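Local structure of ALDH21) (Physcomitrella patens subsp. patens, 5MZ5) at residues K54-T59 / V70-H75; K76-A81 / S240-S245. The protein catalyses the NADP(+)-dependent oxidation of succinic semialdehyde to succinate, as a member of the aldehyde dehydrogenase family. All coordinates share one frame; numbering follows the deposited sequence.

Interaction 1 (K54-T59 / V70-H75); sequences KWLDVT and VPQATH
W55 and P71 face each other as a non-hydrogen-bonded pair of two antiparallel strands, their side chains diverging. The CB of W55 starts away from the partner strand and CG stands anti to the carbonyl carbon (chi1 -65°), but the far rim of the indole, CE3 and CZ3, comes back to it. There CE3 comes to 3.5 Å from V70 C, which lies at the ring edge near its plane. Beyond it, CZ3 rests 3.6 Å from P71 CD, the two side chains crossing obliquely. A proline suits this non-hydrogen-bonded pair, since its missing N-H costs the pairing with strand 55-59 no bond. The indole also has a cation-pi partner in K69. An alanine in place of W55 would probably open a gap beside the P71 ring and leave K69 without its aromatic mate.

The backbones are joined on both sides of this pair. L56 N gives a bond of 2.7 Å to V70 O, answered by V70 N to L56 O at 2.8 Å, while Q72 N reaches K54 O at 2.8 Å. Past that bond, a water bridges K54 N and Q72 O.

On the other face of the sheet, beta-branched V58 and V70 touch through their CG2 atoms at 3.8 Å, and V70 continues onto L219 and L222 of helix 219-229. L56 shares this face, its side chain close to that of S215, an NADP(+)-binding residue. The whole is a beta hairpin, with 55-59 the outermost strand at one side of a small four-stranded N-terminal sheet laid beside the cofactor-binding part of the enzyme.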
loop_
_atom_site.group_PDB
_atom_site.type_symbol
_atom_site.label_atom_id
_atom_site.label_comp_id
_atom_site.label_asym_id
_atom_site.label_seq_id
_atom_site.Cartn_x
_atom_site.Cartn_y
_atom_site.Cartn_z
ATOM N N LYS A 54 11.554 46.950 -15.277
ATOM C CA LYS A 54 11.567 47.711 -14.043
ATOM C C LYS A 54 12.192 46.874 -12.928
ATOM O O LYS A 54 12.154 45.642 -12.973
ATOM C CB LYS A 54 10.129 48.140 -13.703
ATOM C CG LYS A 54 9.798 49.599 -14.101
ATOM C CD LYS A 54 9.891 49.916 -15.608
ATOM C CE LYS A 54 10.324 51.339 -15.869
ATOM N NZ LYS A 54 11.016 51.469 -17.176
ATOM N N TRP A 55 12.794 47.538 -11.946
ATOM C CA TRP A 55 13.472 46.839 -10.862
ATOM C C TRP A 55 12.662 46.758 -9.599
ATOM O O TRP A 55 11.969 47.697 -9.237
ATOM C CB TRP A 55 14.830 47.481 -10.555
ATOM C CG TRP A 55 15.836 47.391 -11.665
ATOM C CD1 TRP A 55 16.268 48.412 -12.459
ATOM C CD2 TRP A 55 16.550 46.219 -12.091
ATOM N NE1 TRP A 55 17.218 47.957 -13.344
ATOM C CE2 TRP A 55 17.400 46.609 -13.150
ATOM C CE3 TRP A 55 16.585 44.884 -11.656
ATOM C CZ2 TRP A 55 18.286 45.714 -13.770
ATOM C CZ3 TRP A 55 17.450 43.996 -12.280
ATOM C CH2 TRP A 55 18.264 44.403 -13.345
ATOM N N LEU A 56 12.751 45.615 -8.934
ATOM C CA LEU A 56 12.170 45.371 -7.623
ATOM C C LEU A 56 13.348 45.402 -6.634
ATOM O O LEU A 56 14.349 44.690 -6.839
ATOM C CB LEU A 56 11.461 43.996 -7.578
ATOM C CG LEU A 56 10.933 43.515 -6.207
ATOM C CD1 LEU A 56 9.729 44.373 -5.715
ATOM C CD2 LEU A 56 10.557 42.031 -6.254
ATOM N N ASP A 57 13.231 46.220 -5.572
ATOM C CA ASP A 57 14.274 46.340 -4.543
ATOM C C ASP A 57 14.111 45.265 -3.493
ATOM O O ASP A 57 13.010 45.062 -2.992
ATOM C CB ASP A 57 14.204 47.710 -3.851
ATOM C CG ASP A 57 14.681 48.904 -4.660
ATOM O OD1 ASP A 57 15.350 48.694 -5.693
ATOM O OD2 ASP A 57 14.452 50.055 -4.207
ATOM N N VAL A 58 15.203 44.582 -3.148
ATOM C CA VAL A 58 15.207 43.575 -2.092
ATOM C C VAL A 58 16.139 44.067 -0.996
ATOM O O VAL A 58 17.344 44.253 -1.224
ATOM C CB VAL A 58 15.515 42.126 -2.546
ATOM C CG1 VAL A 58 15.450 41.153 -1.358
ATOM C CG2 VAL A 58 14.561 41.686 -3.656
ATOM N N THR A 59 15.569 44.295 0.189
ATOM C CA THR A 59 16.335 44.828 1.308
ATOM C C THR A 59 16.880 43.785 2.257
ATOM O O THR A 59 16.300 42.717 2.450
ATOM C CB THR A 59 15.547 45.893 2.097
ATOM O OG1 THR A 59 14.475 45.286 2.829
ATOM C CG2 THR A 59 15.062 47.064 1.225
ATOM N N VAL A 70 15.909 43.025 -8.542
ATOM C CA VAL A 70 15.297 41.909 -9.288
ATOM C C VAL A 70 14.423 42.466 -10.413
ATOM O O VAL A 70 13.584 43.323 -10.130
ATOM C CB VAL A 70 14.445 41.023 -8.327
ATOM C CG1 VAL A 70 13.749 39.911 -9.078
ATOM C CG2 VAL A 70 15.278 40.465 -7.191
ATOM N N PRO A 71 14.552 41.994 -11.673
ATOM C CA PRO A 71 13.636 42.462 -12.725
ATOM C C PRO A 71 12.183 42.125 -12.391
ATOM O O PRO A 71 11.898 41.070 -11.819
ATOM C CB PRO A 71 14.082 41.672 -13.966
ATOM C CG PRO A 71 15.449 41.191 -13.665
ATOM C CD PRO A 71 15.455 40.945 -12.195
ATOM N N GLN A 72 11.273 43.048 -12.697
ATOM C CA GLN A 72 9.852 42.823 -12.472
ATOM C C GLN A 72 9.228 42.380 -13.786
ATOM O O GLN A 72 9.406 43.050 -14.805
ATOM C CB GLN A 72 9.151 44.062 -11.896
ATOM C CG GLN A 72 7.754 43.734 -11.382
ATOM C CD GLN A 72 7.153 44.868 -10.610
ATOM O OE1 GLN A 72 6.615 45.828 -11.177
ATOM N NE2 GLN A 72 7.171 44.741 -9.293
ATOM N N ALA A 73 8.527 41.230 -13.765
ATOM C CA ALA A 73 7.884 40.674 -14.955
ATOM C C ALA A 73 6.678 41.498 -15.375
ATOM O O ALA A 73 5.920 41.979 -14.530
ATOM C CB ALA A 73 7.469 39.224 -14.708
ATOM N N THR A 74 6.505 41.667 -16.684
ATOM C CA THR A 74 5.342 42.384 -17.215
ATOM C C THR A 74 4.210 41.360 -17.391
ATOM O O THR A 74 4.431 40.153 -17.245
ATOM C CB THR A 74 5.675 43.078 -18.547
ATOM O OG1 THR A 74 5.973 42.089 -19.532
ATOM C CG2 THR A 74 6.820 44.107 -18.427
ATOM N N HIS A 75 3.020 41.842 -17.746
ATOM C CA HIS A 75 1.849 41.024 -18.042
ATOM C C HIS A 75 2.155 40.067 -19.215
ATOM O O HIS A 75 1.746 38.907 -19.174
ATOM C CB HIS A 75 0.671 41.934 -18.384
ATOM C CG HIS A 75 -0.616 41.198 -18.542
ATOM N ND1 HIS A 75 -0.987 40.633 -19.761
ATOM C CD2 HIS A 75 -1.578 40.942 -17.624
ATOM C CE1 HIS A 75 -2.149 40.037 -19.537
ATOM N NE2 HIS A 75 -2.546 40.196 -18.265
HETATM O O HOH W 1 9.123 45.572 -15.672
#

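Interaction 2 (K76-A81 / S240-S245); sequences KDIDDA and SILPVS
S240 OG has two polar partners: A45 N donates a hydrogen bond to it, and it in turn donates to a water 2.7 Å away. That water passes the link on to A81 O, also at 2.7 Å, joining strand and helix through a single molecule. The strand is 239-241, the outermost parallel strand of the Rossmann-type sheet of this dehydrogenase, and helix 75-94 packs beside it. S240 serves both needs, its short side chain fitting against the helix and its hydroxyl taking two partners. A81 CB lies only 3.4 Å from S240 OG, and the small alanine lets helix and strand come this near.

Further along, the contact is wholly apolar. L242 presents CD1 to two side chains of the helix: 3.9 Å to A81 CB and 4.0 Å to I78 CG1, residues three apart and hence on the same helical face. V210 of the neighbouring strand 209-212 touches both A81 and L242, while F252 lies against I78 and V244. V244 also packs close to K212, an NADP(+)-binding residue.

K76 and D80, four residues apart, pair with each other away from 240-245, K76 NZ meeting the syn lone pair of D80 OD2 in a salt bridge of 3.0 Å. Buried D77, by contrast, starts toward that segment and has its carboxylate held by other partners: OD2 receives T74 N, the return half of a capping-box pattern with T74 as N-cap, and is salt-bridged to R53 as well.

I78 and V244 meet tip to tip. The second torsion of I78 (chi2 147°) carries CD1 to the fork of the valine, 3.8 Å from V244 CG2 and 3.9 Å from V244 CG1.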
loop_
_atom_site.group_PDB
_atom_site.type_symbol
_atom_site.label_atom_id
_atom_site.label_comp_id
_atom_site.label_asym_id
_atom_site.label_seq_id
_atom_site.Cartn_x
_atom_site.Cartn_y
_atom_site.Cartn_z
ATOM N N LYS A 76 2.873 40.569 -20.248
ATOM C CA LYS A 76 3.266 39.798 -21.416
ATOM C C LYS A 76 4.200 38.647 -21.016
ATOM O O LYS A 76 4.035 37.547 -21.542
ATOM C CB LYS A 76 3.898 40.688 -22.498
ATOM C CG LYS A 76 3.917 40.024 -23.872
ATOM C CD LYS A 76 5.198 40.342 -24.637
ATOM C CE LYS A 76 5.172 39.849 -26.063
ATOM N NZ LYS A 76 5.275 38.370 -26.144
ATOM N N ASP A 77 5.139 38.892 -20.061
ATOM C CA ASP A 77 6.048 37.873 -19.536
ATOM C C ASP A 77 5.264 36.730 -18.895
ATOM O O ASP A 77 5.547 35.564 -19.187
ATOM C CB ASP A 77 7.037 38.467 -18.512
ATOM C CG ASP A 77 8.037 39.459 -19.070
ATOM O OD1 ASP A 77 8.421 39.320 -20.263
ATOM O OD2 ASP A 77 8.455 40.362 -18.313
ATOM N N ILE A 78 4.247 37.060 -18.060
ATOM C CA ILE A 78 3.409 36.056 -17.389
ATOM C C ILE A 78 2.634 35.224 -18.426
ATOM O O ILE A 78 2.631 33.997 -18.331
ATOM C CB ILE A 78 2.516 36.667 -16.277
ATOM C CG1 ILE A 78 3.366 37.470 -15.268
ATOM C CG2 ILE A 78 1.728 35.573 -15.535
ATOM C CD1 ILE A 78 2.637 38.647 -14.700
ATOM N N ASP A 79 2.042 35.890 -19.445
ATOM C CA ASP A 79 1.344 35.206 -20.535
ATOM C C ASP A 79 2.253 34.232 -21.272
ATOM O O ASP A 79 1.851 33.102 -21.521
ATOM C CB ASP A 79 0.759 36.206 -21.533
ATOM C CG ASP A 79 -0.676 36.543 -21.249
ATOM O OD1 ASP A 79 -1.425 35.632 -20.823
ATOM O OD2 ASP A 79 -1.064 37.718 -21.467
ATOM N N ASP A 80 3.475 34.673 -21.590
ATOM C CA ASP A 80 4.495 33.880 -22.278
ATOM C C ASP A 80 4.936 32.699 -21.421
ATOM O O ASP A 80 5.118 31.607 -21.960
ATOM C CB ASP A 80 5.710 34.754 -22.683
ATOM C CG ASP A 80 5.435 35.819 -23.739
ATOM O OD1 ASP A 80 4.406 35.713 -24.442
ATOM O OD2 ASP A 80 6.251 36.754 -23.863
ATOM N N ALA A 81 5.062 32.914 -20.086
ATOM C CA ALA A 81 5.440 31.889 -19.111
ATOM C C ALA A 81 4.402 30.783 -19.063
ATOM O O ALA A 81 4.759 29.596 -19.097
ATOM C CB ALA A 81 5.622 32.512 -17.729
ATOM N N SER A 240 9.121 28.709 -14.885
ATOM C CA SER A 240 9.232 30.155 -14.862
ATOM C C SER A 240 9.159 30.550 -13.397
ATOM O O SER A 240 8.366 29.975 -12.652
ATOM C CB SER A 240 8.118 30.822 -15.656
ATOM O OG SER A 240 8.394 30.753 -17.043
ATOM N N ILE A 241 10.034 31.465 -12.980
ATOM C CA ILE A 241 10.087 32.018 -11.617
ATOM C C ILE A 241 10.110 33.539 -11.788
ATOM O O ILE A 241 11.119 34.103 -12.226
ATOM C CB ILE A 241 11.238 31.467 -10.716
ATOM C CG1 ILE A 241 11.183 29.915 -10.626
ATOM C CG2 ILE A 241 11.210 32.133 -9.291
ATOM C CD1 ILE A 241 12.410 29.283 -10.105
ATOM N N LEU A 242 8.946 34.167 -11.541
ATOM C CA LEU A 242 8.743 35.597 -11.736
ATOM C C LEU A 242 8.159 36.334 -10.507
ATOM O O LEU A 242 6.990 36.120 -10.170
ATOM C CB LEU A 242 7.825 35.883 -12.950
ATOM C CG LEU A 242 7.750 34.894 -14.106
ATOM C CD1 LEU A 242 6.329 34.826 -14.649
ATOM C CD2 LEU A 242 8.693 35.307 -15.234
ATOM N N PRO A 243 8.930 37.237 -9.856
ATOM C CA PRO A 243 8.336 38.100 -8.811
ATOM C C PRO A 243 7.391 39.039 -9.579
ATOM O O PRO A 243 7.752 39.579 -10.632
ATOM C CB PRO A 243 9.548 38.845 -8.221
ATOM C CG PRO A 243 10.760 38.142 -8.797
ATOM C CD PRO A 243 10.327 37.620 -10.116
ATOM N N VAL A 244 6.142 39.109 -9.147
ATOM C CA VAL A 244 5.117 39.827 -9.910
ATOM C C VAL A 244 4.514 40.997 -9.107
ATOM O O VAL A 244 4.357 40.921 -7.873
ATOM C CB VAL A 244 4.063 38.779 -10.428
ATOM C CG1 VAL A 244 2.750 39.403 -10.855
ATOM C CG2 VAL A 244 4.638 37.946 -11.569
ATOM N N SER A 245 4.223 42.094 -9.832
ATOM C CA SER A 245 3.582 43.300 -9.304
ATOM C C SER A 245 2.114 42.982 -8.970
ATOM O O SER A 245 1.538 42.019 -9.490
ATOM C CB SER A 245 3.643 44.439 -10.323
ATOM O OG SER A 245 2.957 44.125 -11.529
HETATM O O HOH W 2 7.133 28.599 -18.135
#

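Overall arrangement
Read from the N terminus, strand 55-59 turns back through a short loop into strand 66-71, so interaction 1 closes a local hairpin. The chain then runs directly into helix 75-94, where interaction 2 opens; it closes only after 158 residues, at the end of strand 239-241. The two are therefore in series, neither nested nor crossed. Their centres are nonetheless 11 Å apart, and they touch: V70 CG1 packs on P243 CG, L56 CD2 on P243 CB, and A73 CB on L242 CB. Hairpin and helix thus lie against the same 240-245 segment, tying the small N-terminal sheet to the edge of the Rossmann-type sheet.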